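Local atomic coordinates of protease (PDB entry 5EUF), a protein that cleaves proteins as a zinc-dependent M16-family peptidase and, as a virulence factor, probably cuts the human junctional adhesion molecule JAM-A, weakening the gastric epithelial barrier. Residues B[145-159]-B[228-242]. Sequence-based numbering, arbitrary orientation.
Sequences MLYFRFFNTAYVYHP and YMKEPKQDGARTAVV
With CG of Y157 trans to its backbone N (chi1 -177°), the phenol ring reaches across to M229, while a bend at chi2 of E231 (-72°) curls its carboxylate back toward the chain leaving helix 142-154. There E231 OE2 accepts the backbone N-H of Y157: Y157 N lies 2.8 Å from OE2, on the anti side and somewhat out of the carboxylate plane. V156 N also points at OE2, but is modelled too close for its length to be trusted. E231 CG meanwhile abuts the edge of the Y155 ring, whose plane stands 78° from the carboxylate.

M229 crosses Y157 at about a right angle; its CB sits over one ring face, 3.7 Å from the centroid, in a CH-pi contact, and K230 O meets the ring edge near CD2. On the second subunit, F167 stacks with Y157. M229 O in turn receives a CA-H...O contact from H158 CA at 3.3 Å.

Farther along, the extended arm of R238 slides past T153, with CB 3.8 Å from T153 CG2, and carries the guanidinium to the helix end, where V156 CG2 lies 3.4 Å from R238 NH1. A154 O is hydrogen-bonded by K257 NZ. R149 curls so that its NE and CG rest on V242 CG2, and A240 CB packs 3.6 Å from T153 OG1, itself bonded to R149 O.

Strand 238-243, an edge strand of its five-stranded sheet within the chain, pairs antiparallel with the second subunit. Helix 142-154 lies across one face of this sheet, L146 and F150 reaching inner strands while T153 meets the edge strand: a helix-on-sheet contact joining the two homologous halves of an M16 peptidase.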
loop_
_atom_site.group_PDB
_atom_site.type_symbol
_atom_site.label_atom_id
_atom_site.label_comp_id
_atom_site.label_asym_id
_atom_site.label_seq_id
_atom_site.Cartn_x
_atom_site.Cartn_y
_atom_site.Cartn_z
HETATM N N MSE B 145 10.762 -0.993 13.932
HETATM C CA MSE B 145 10.190 -1.991 13.032
HETATM C C MSE B 145 8.744 -2.288 13.401
HETATM O O MSE B 145 7.885 -2.418 12.530
HETATM C CB MSE B 145 11.008 -3.282 13.062
HETATM C CG MSE B 145 10.572 -4.324 12.045
HETATM SE SE MSE B 145 10.915 -3.764 10.210
HETATM C CE MSE B 145 10.450 -5.423 9.288
ATOM N N LEU B 146 8.489 -2.401 14.702
ATOM C CA LEU B 146 7.146 -2.655 15.214
ATOM C C LEU B 146 6.195 -1.527 14.832
ATOM O O LEU B 146 5.050 -1.767 14.448
ATOM C CB LEU B 146 7.179 -2.823 16.734
ATOM C CG LEU B 146 5.841 -3.065 17.431
ATOM C CD1 LEU B 146 5.236 -4.377 16.972
ATOM C CD2 LEU B 146 6.013 -3.051 18.942
ATOM N N TYR B 147 6.688 -0.299 14.941
ATOM C CA TYR B 147 5.927 0.898 14.598
ATOM C C TYR B 147 5.555 0.901 13.116
ATOM O O TYR B 147 4.412 1.181 12.745
ATOM C CB TYR B 147 6.746 2.143 14.953
ATOM C CG TYR B 147 5.986 3.450 14.983
ATOM C CD1 TYR B 147 5.087 3.732 16.004
ATOM C CD2 TYR B 147 6.201 4.422 14.012
ATOM C CE1 TYR B 147 4.401 4.935 16.040
ATOM C CE2 TYR B 147 5.522 5.628 14.041
ATOM C CZ TYR B 147 4.624 5.878 15.056
ATOM O OH TYR B 147 3.950 7.076 15.088
ATOM N N PHE B 148 6.528 0.568 12.273
ATOM C CA PHE B 148 6.334 0.567 10.828
ATOM C C PHE B 148 5.415 -0.567 10.384
ATOM O O PHE B 148 4.440 -0.341 9.665
ATOM C CB PHE B 148 7.681 0.460 10.117
ATOM C CG PHE B 148 7.629 0.798 8.656
ATOM C CD1 PHE B 148 7.686 2.117 8.235
ATOM C CD2 PHE B 148 7.541 -0.201 7.702
ATOM C CE1 PHE B 148 7.646 2.434 6.889
ATOM C CE2 PHE B 148 7.502 0.108 6.355
ATOM C CZ PHE B 148 7.556 1.427 5.948
ATOM N N ARG B 149 5.726 -1.785 10.820
ATOM C CA ARG B 149 4.949 -2.960 10.437
ATOM C C ARG B 149 3.507 -2.888 10.940
ATOM O O ARG B 149 2.615 -3.518 10.367
ATOM C CB ARG B 149 5.616 -4.239 10.954
ATOM C CG ARG B 149 6.958 -4.563 10.305
ATOM C CD ARG B 149 6.818 -4.951 8.836
ATOM N NE ARG B 149 6.072 -6.195 8.651
ATOM C CZ ARG B 149 4.803 -6.257 8.256
ATOM N NH1 ARG B 149 4.130 -5.144 7.998
ATOM N NH2 ARG B 149 4.206 -7.432 8.115
ATOM N N PHE B 150 3.274 -2.126 12.004
ATOM C CA PHE B 150 1.915 -1.965 12.512
ATOM C C PHE B 150 1.056 -1.205 11.514
ATOM O O PHE B 150 -0.028 -1.657 11.144
ATOM C CB PHE B 150 1.899 -1.242 13.862
ATOM C CG PHE B 150 0.511 -0.922 14.356
ATOM C CD1 PHE B 150 -0.228 -1.865 15.051
ATOM C CD2 PHE B 150 -0.061 0.320 14.112
ATOM C CE1 PHE B 150 -1.510 -1.574 15.498
ATOM C CE2 PHE B 150 -1.339 0.616 14.552
ATOM C CZ PHE B 150 -2.064 -0.332 15.246
ATOM N N PHE B 151 1.541 -0.045 11.084
ATOM C CA PHE B 151 0.774 0.797 10.177
ATOM C C PHE B 151 0.592 0.134 8.813
ATOM O O PHE B 151 -0.390 0.394 8.119
ATOM C CB PHE B 151 1.435 2.169 10.033
ATOM C CG PHE B 151 1.164 3.090 11.189
ATOM C CD1 PHE B 151 -0.014 3.816 11.252
ATOM C CD2 PHE B 151 2.081 3.224 12.221
ATOM C CE1 PHE B 151 -0.271 4.663 12.319
ATOM C CE2 PHE B 151 1.829 4.069 13.292
ATOM C CZ PHE B 151 0.653 4.789 13.340
ATOM N N ASN B 152 1.531 -0.730 8.437
ATOM C CA ASN B 152 1.370 -1.549 7.239
ATOM C C ASN B 152 0.148 -2.453 7.352
ATOM O O ASN B 152 -0.535 -2.723 6.361
ATOM C CB ASN B 152 2.613 -2.408 6.987
ATOM C CG ASN B 152 3.834 -1.587 6.635
ATOM O OD1 ASN B 152 4.968 -2.039 6.808
ATOM N ND2 ASN B 152 3.612 -0.376 6.138
ATOM N N THR B 153 -0.116 -2.920 8.568
ATOM C CA THR B 153 -1.199 -3.861 8.818
ATOM C C THR B 153 -2.528 -3.147 9.050
ATOM O O THR B 153 -3.548 -3.513 8.464
ATOM C CB THR B 153 -0.890 -4.754 10.037
ATOM O OG1 THR B 153 0.438 -5.278 9.924
ATOM C CG2 THR B 153 -1.880 -5.905 10.130
ATOM N N ALA B 154 -2.504 -2.130 9.905
ATOM C CA ALA B 154 -3.713 -1.419 10.307
ATOM C C ALA B 154 -4.359 -0.675 9.142
ATOM O O ALA B 154 -5.584 -0.616 9.038
ATOM C CB ALA B 154 -3.399 -0.452 11.440
ATOM N N TYR B 155 -3.526 -0.101 8.280
ATOM C CA TYR B 155 -4.005 0.617 7.103
ATOM C C TYR B 155 -3.577 -0.104 5.830
ATOM O O TYR B 155 -2.463 -0.623 5.740
ATOM C CB TYR B 155 -3.483 2.053 7.085
ATOM C CG TYR B 155 -3.967 2.926 8.224
ATOM C CD1 TYR B 155 -5.164 3.628 8.130
ATOM C CD2 TYR B 155 -3.214 3.069 9.383
ATOM C CE1 TYR B 155 -5.605 4.438 9.158
ATOM C CE2 TYR B 155 -3.648 3.879 10.420
ATOM C CZ TYR B 155 -4.843 4.561 10.300
ATOM O OH TYR B 155 -5.276 5.365 11.330
ATOM N N VAL B 156 -4.462 -0.124 4.842
ATOM C CA VAL B 156 -4.218 -0.868 3.614
ATOM C C VAL B 156 -4.136 0.067 2.411
ATOM O O VAL B 156 -3.364 -0.159 1.479
ATOM C CB VAL B 156 -5.326 -1.915 3.380
ATOM C CG1 VAL B 156 -5.105 -2.658 2.075
ATOM C CG2 VAL B 156 -5.382 -2.887 4.547
ATOM N N TYR B 157 -4.921 1.136 2.454
ATOM C CA TYR B 157 -5.101 1.987 1.293
ATOM C C TYR B 157 -4.643 3.418 1.556
ATOM O O TYR B 157 -3.902 3.999 0.760
ATOM C CB TYR B 157 -6.572 1.959 0.870
ATOM C CG TYR B 157 -6.884 2.754 -0.370
ATOM C CD1 TYR B 157 -6.052 2.703 -1.480
ATOM C CD2 TYR B 157 -8.024 3.540 -0.440
ATOM C CE1 TYR B 157 -6.338 3.426 -2.618
ATOM C CE2 TYR B 157 -8.324 4.260 -1.575
ATOM C CZ TYR B 157 -7.477 4.202 -2.660
ATOM O OH TYR B 157 -7.771 4.927 -3.792
ATOM N N HIS B 158 -5.085 3.978 2.676
ATOM C CA HIS B 158 -4.717 5.337 3.064
ATOM C C HIS B 158 -3.206 5.443 3.279
ATOM O O HIS B 158 -2.572 4.478 3.702
ATOM C CB HIS B 158 -5.477 5.738 4.330
ATOM C CG HIS B 158 -5.326 7.176 4.704
ATOM N ND1 HIS B 158 -4.402 7.611 5.630
ATOM C CD2 HIS B 158 -5.985 8.281 4.283
ATOM C CE1 HIS B 158 -4.497 8.922 5.760
ATOM N NE2 HIS B 158 -5.451 9.353 4.954
ATOM N N PRO B 159 -2.619 6.612 2.967
ATOM C CA PRO B 159 -1.179 6.848 3.144
ATOM C C PRO B 159 -0.638 6.566 4.552
ATOM O O PRO B 159 0.578 6.508 4.724
ATOM C CB PRO B 159 -1.035 8.330 2.807
ATOM C CG PRO B 159 -2.086 8.565 1.797
ATOM C CD PRO B 159 -3.253 7.706 2.212
ATOM N N TYR B 228 -7.201 11.454 -1.680
ATOM C CA TYR B 228 -8.545 10.927 -1.886
ATOM C C TYR B 228 -8.656 9.460 -1.477
ATOM O O TYR B 228 -9.728 8.863 -1.562
ATOM C CB TYR B 228 -8.952 11.092 -3.352
ATOM C CG TYR B 228 -7.928 10.554 -4.327
ATOM C CD1 TYR B 228 -7.968 9.229 -4.745
ATOM C CD2 TYR B 228 -6.919 11.367 -4.825
ATOM C CE1 TYR B 228 -7.032 8.730 -5.634
ATOM C CE2 TYR B 228 -5.979 10.877 -5.713
ATOM C CZ TYR B 228 -6.040 9.558 -6.115
ATOM O OH TYR B 228 -5.107 9.066 -6.998
HETATM N N MSE B 229 -7.545 8.887 -1.032
HETATM C CA MSE B 229 -7.499 7.476 -0.679
HETATM C C MSE B 229 -7.968 7.225 0.749
HETATM O O MSE B 229 -7.157 7.010 1.651
HETATM C CB MSE B 229 -6.081 6.932 -0.869
HETATM C CG MSE B 229 -5.593 6.969 -2.310
HETATM SE SE MSE B 229 -3.850 7.811 -2.506
HETATM C CE MSE B 229 -4.284 9.567 -1.778
ATOM N N LYS B 230 -9.281 7.246 0.950
ATOM C CA LYS B 230 -9.839 7.024 2.279
ATOM C C LYS B 230 -9.820 5.548 2.650
ATOM O O LYS B 230 -10.249 4.696 1.872
ATOM C CB LYS B 230 -11.269 7.561 2.368
ATOM C CG LYS B 230 -11.889 7.387 3.747
ATOM C CD LYS B 230 -13.266 8.019 3.839
ATOM C CE LYS B 230 -13.818 7.918 5.255
ATOM N NZ LYS B 230 -15.188 8.497 5.367
ATOM N N GLU B 231 -9.314 5.252 3.843
ATOM C CA GLU B 231 -9.309 3.886 4.349
ATOM C C GLU B 231 -10.721 3.357 4.517
ATOM O O GLU B 231 -11.533 3.962 5.214
ATOM C CB GLU B 231 -8.571 3.804 5.683
ATOM C CG GLU B 231 -7.249 3.075 5.606
ATOM C CD GLU B 231 -7.402 1.587 5.431
ATOM O OE1 GLU B 231 -8.397 1.023 5.934
ATOM O OE2 GLU B 231 -6.521 0.981 4.790
ATOM N N PRO B 232 -11.021 2.227 3.864
ATOM C CA PRO B 232 -12.304 1.562 4.087
ATOM C C PRO B 232 -12.456 1.198 5.560
ATOM O O PRO B 232 -11.448 0.948 6.219
ATOM C CB PRO B 232 -12.213 0.311 3.207
ATOM C CG PRO B 232 -11.196 0.651 2.165
ATOM C CD PRO B 232 -10.202 1.527 2.857
ATOM N N LYS B 233 -13.685 1.193 6.069
ATOM C CA LYS B 233 -13.932 0.816 7.456
ATOM C C LYS B 233 -13.361 -0.570 7.717
ATOM O O LYS B 233 -13.580 -1.494 6.935
ATOM C CB LYS B 233 -15.430 0.847 7.776
ATOM N N GLN B 234 -12.609 -0.704 8.804
ATOM C CA GLN B 234 -11.995 -1.980 9.145
ATOM C C GLN B 234 -13.077 -3.017 9.424
ATOM O O GLN B 234 -13.939 -2.829 10.282
ATOM C CB GLN B 234 -11.055 -1.834 10.343
ATOM C CG GLN B 234 -10.194 -3.059 10.598
ATOM C CD GLN B 234 -8.950 -2.739 11.402
ATOM O OE1 GLN B 234 -8.451 -1.614 11.374
ATOM N NE2 GLN B 234 -8.442 -3.730 12.123
ATOM N N ASP B 235 -13.024 -4.112 8.676
ATOM C CA ASP B 235 -14.086 -5.106 8.667
ATOM C C ASP B 235 -13.759 -6.331 9.517
ATOM O O ASP B 235 -14.307 -7.411 9.294
ATOM C CB ASP B 235 -14.367 -5.530 7.223
ATOM C CG ASP B 235 -13.106 -5.559 6.365
ATOM O OD1 ASP B 235 -12.008 -5.799 6.912
ATOM O OD2 ASP B 235 -13.211 -5.335 5.141
ATOM N N GLY B 236 -12.865 -6.163 10.487
ATOM C CA GLY B 236 -12.437 -7.274 11.319
ATOM C C GLY B 236 -10.967 -7.217 11.688
ATOM O O GLY B 236 -10.204 -6.412 11.148
ATOM N N ALA B 237 -10.570 -8.091 12.609
ATOM C CA ALA B 237 -9.225 -8.076 13.178
ATOM C C ALA B 237 -8.133 -8.319 12.140
ATOM O O ALA B 237 -8.305 -9.113 11.218
ATOM C CB ALA B 237 -9.122 -9.109 14.291
ATOM N N ARG B 238 -7.010 -7.629 12.302
ATOM C CA ARG B 238 -5.850 -7.821 11.436
ATOM C C ARG B 238 -4.612 -8.113 12.275
ATOM O O ARG B 238 -4.318 -7.388 13.223
ATOM C CB ARG B 238 -5.618 -6.588 10.557
ATOM C CG ARG B 238 -6.820 -6.202 9.708
ATOM C CD ARG B 238 -6.600 -4.894 8.962
ATOM N NE ARG B 238 -7.810 -4.477 8.256
ATOM C CZ ARG B 238 -7.936 -3.333 7.592
ATOM N NH1 ARG B 238 -6.925 -2.477 7.537
ATOM N NH2 ARG B 238 -9.077 -3.040 6.984
ATOM N N THR B 239 -3.900 -9.185 11.944
ATOM C CA THR B 239 -2.678 -9.530 12.669
ATOM C C THR B 239 -1.487 -9.755 11.744
ATOM O O THR B 239 -1.641 -10.015 10.547
ATOM C CB THR B 239 -2.849 -10.800 13.531
ATOM O OG1 THR B 239 -2.896 -11.955 12.683
ATOM C CG2 THR B 239 -4.110 -10.723 14.376
ATOM N N ALA B 240 -0.298 -9.662 12.326
ATOM C CA ALA B 240 0.948 -9.887 11.615
ATOM C C ALA B 240 2.053 -10.210 12.612
ATOM O O ALA B 240 2.197 -9.538 13.632
ATOM C CB ALA B 240 1.315 -8.673 10.785
ATOM N N VAL B 241 2.826 -11.250 12.325
ATOM C CA VAL B 241 3.957 -11.600 13.169
ATOM C C VAL B 241 5.251 -11.193 12.483
ATOM O O VAL B 241 5.444 -11.468 11.299
ATOM C CB VAL B 241 3.985 -13.106 13.489
ATOM C CG1 VAL B 241 5.280 -13.477 14.194
ATOM C CG2 VAL B 241 2.781 -13.488 14.335
ATOM N N VAL B 242 6.130 -10.521 13.219
ATOM C CA VAL B 242 7.409 -10.106 12.659
ATOM C C VAL B 242 8.584 -10.762 13.379
ATOM O O VAL B 242 8.892 -10.425 14.521
ATOM C CB VAL B 242 7.573 -8.578 12.711
ATOM C CG1 VAL B 242 8.952 -8.178 12.209
ATOM C CG2 VAL B 242 6.485 -7.905 11.892
#